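Local atomic coordinates of carbonic anhydrase (Neosartorya fumigata, PDB entry 6JQE), a protein that probably catalyses the reversible hydration of carbon dioxide to hydrogencarbonate, as a zinc-dependent carbonic anhydrase of the beta class. Residues L22-S27 / F45-L50. Sequence-based numbering, arbitrary orientation.
Sequences LWIGCS and FEYRSL. With ZN (zinc ion), chain C.
R48 donates from NH1 to the carbonyl O of C26, 2.9 Å away; the bond is fairly straight at hydrogen, yet the nitrogen stands well above the carbonyl plane. A bend at chi3 (-68°) turns the long chain back so that its guanidinium lies over the CA of G25, where a residue without a side chain suits the close fit. Another edge of the group is held by E46, whose OE2 accepts from both NE and NH2 (2.7 Å each), a side-on salt bridge that fixes the guanidinium's rotation. E33 extends this buried charge network, pairing with R48 NH2 and accepting from W23 NE1. Beneath lies a parallel ladder, regular from W23 N to F45 O (2.8 Å) up to S49 N to G25 O (3.0 Å); in a final bond, S27 N stands well above the carbonyl plane of S49. On the other face, apolar L22 CD1 meets the ring edge of F45 at CD2 (3.8 Å), and Y47's broad ring packs against helix 58-69. S27 OG and the backbone O of E46 of the second subunit are hydrogen-bonded, and reciprocally, across the dimer interface. At its strand's C-terminal end, C26 SG binds zinc at 2.3 Å, alongside D28, H81 and C84: the Cys-Asp-His-Cys site of a beta-class carbonic anhydrase with its metal-bound aspartate.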
# COMPACT_ATOMS: atom_id res chain seq x y z
N LEU A 22 4.47 3.52 10.82
CA LEU A 22 4.01 2.57 9.79
C LEU A 22 2.48 2.61 9.79
O LEU A 22 1.88 2.29 10.80
CB LEU A 22 4.54 1.18 10.10
CG LEU A 22 3.93 0.02 9.32
CD1 LEU A 22 4.09 0.20 7.81
CD2 LEU A 22 4.63 -1.26 9.74
N TRP A 23 1.92 3.08 8.70
CA TRP A 23 0.47 3.26 8.50
C TRP A 23 -0.01 2.13 7.60
O TRP A 23 0.49 2.07 6.46
CB TRP A 23 0.20 4.63 7.88
CG TRP A 23 -1.26 4.97 7.87
CD1 TRP A 23 -2.21 4.55 7.01
CD2 TRP A 23 -1.94 5.73 8.88
NE1 TRP A 23 -3.44 5.05 7.36
CE2 TRP A 23 -3.30 5.76 8.52
CE3 TRP A 23 -1.52 6.39 10.03
CZ2 TRP A 23 -4.24 6.47 9.26
CZ3 TRP A 23 -2.45 7.08 10.77
CH2 TRP A 23 -3.79 7.10 10.39
N ILE A 24 -0.86 1.25 8.13
CA ILE A 24 -1.44 0.11 7.39
C ILE A 24 -2.88 0.47 7.04
O ILE A 24 -3.69 0.59 7.96
CB ILE A 24 -1.31 -1.19 8.20
CG1 ILE A 24 0.16 -1.51 8.53
CG2 ILE A 24 -2.02 -2.29 7.45
CD1 ILE A 24 0.35 -2.62 9.53
N GLY A 25 -3.17 0.66 5.76
CA GLY A 25 -4.50 1.07 5.31
C GLY A 25 -5.02 0.15 4.24
O GLY A 25 -4.25 -0.74 3.77
N CYS A 26 -6.24 0.39 3.80
CA CYS A 26 -6.89 -0.42 2.75
C CYS A 26 -6.71 0.20 1.35
O CYS A 26 -6.86 1.42 1.19
CB CYS A 26 -8.35 -0.65 3.09
SG CYS A 26 -9.08 -1.78 1.89
N SER A 27 -6.50 -0.66 0.35
CA SER A 27 -6.40 -0.37 -1.10
C SER A 27 -7.61 0.38 -1.66
O SER A 27 -7.39 1.16 -2.59
CB SER A 27 -6.16 -1.64 -1.86
OG SER A 27 -4.91 -2.17 -1.51
N PHE A 45 5.17 6.20 6.75
CA PHE A 45 5.58 5.05 5.91
C PHE A 45 4.32 4.20 5.68
O PHE A 45 3.80 3.64 6.67
CB PHE A 45 6.69 4.28 6.62
CG PHE A 45 7.32 3.20 5.80
CD1 PHE A 45 8.19 3.51 4.76
CD2 PHE A 45 7.02 1.86 6.05
CE1 PHE A 45 8.78 2.50 4.02
CE2 PHE A 45 7.62 0.86 5.30
CZ PHE A 45 8.50 1.19 4.29
N GLU A 46 3.81 4.18 4.45
CA GLU A 46 2.42 3.74 4.16
C GLU A 46 2.46 2.37 3.51
O GLU A 46 3.12 2.24 2.48
CB GLU A 46 1.72 4.83 3.33
CG GLU A 46 0.29 4.54 2.99
CD GLU A 46 -0.36 5.61 2.13
OE1 GLU A 46 0.35 6.52 1.64
OE2 GLU A 46 -1.57 5.52 1.91
N TYR A 47 1.85 1.36 4.14
CA TYR A 47 1.61 0.03 3.54
C TYR A 47 0.10 -0.06 3.27
O TYR A 47 -0.69 0.03 4.25
CB TYR A 47 2.13 -1.09 4.45
CG TYR A 47 1.96 -2.46 3.85
CD1 TYR A 47 2.67 -2.81 2.71
CD2 TYR A 47 1.07 -3.39 4.36
CE1 TYR A 47 2.49 -4.03 2.08
CE2 TYR A 47 0.88 -4.62 3.76
CZ TYR A 47 1.59 -4.94 2.61
OH TYR A 47 1.44 -6.13 1.97
N ARG A 48 -0.29 -0.23 2.01
CA ARG A 48 -1.73 -0.18 1.64
C ARG A 48 -2.07 -1.46 0.89
O ARG A 48 -1.47 -1.70 -0.20
CB ARG A 48 -2.07 1.12 0.91
CG ARG A 48 -3.57 1.37 0.79
CD ARG A 48 -3.89 2.78 0.33
NE ARG A 48 -3.54 3.78 1.33
CZ ARG A 48 -4.27 4.10 2.41
NH1 ARG A 48 -5.42 3.51 2.68
NH2 ARG A 48 -3.83 5.05 3.23
N SER A 49 -2.98 -2.24 1.46
CA SER A 49 -3.20 -3.67 1.13
C SER A 49 -4.69 -4.00 1.16
O SER A 49 -5.47 -3.16 1.64
CB SER A 49 -2.46 -4.53 2.14
OG SER A 49 -2.98 -4.28 3.46
N LEU A 50 -5.02 -5.23 0.78
CA LEU A 50 -6.40 -5.76 0.82
C LEU A 50 -6.92 -5.74 2.25
O LEU A 50 -6.37 -6.45 3.13
CB LEU A 50 -6.39 -7.18 0.25
CG LEU A 50 -6.05 -7.32 -1.23
CD1 LEU A 50 -6.14 -8.80 -1.64
CD2 LEU A 50 -6.98 -6.48 -2.11
ZN ZN C . -11.26 -1.01 2.25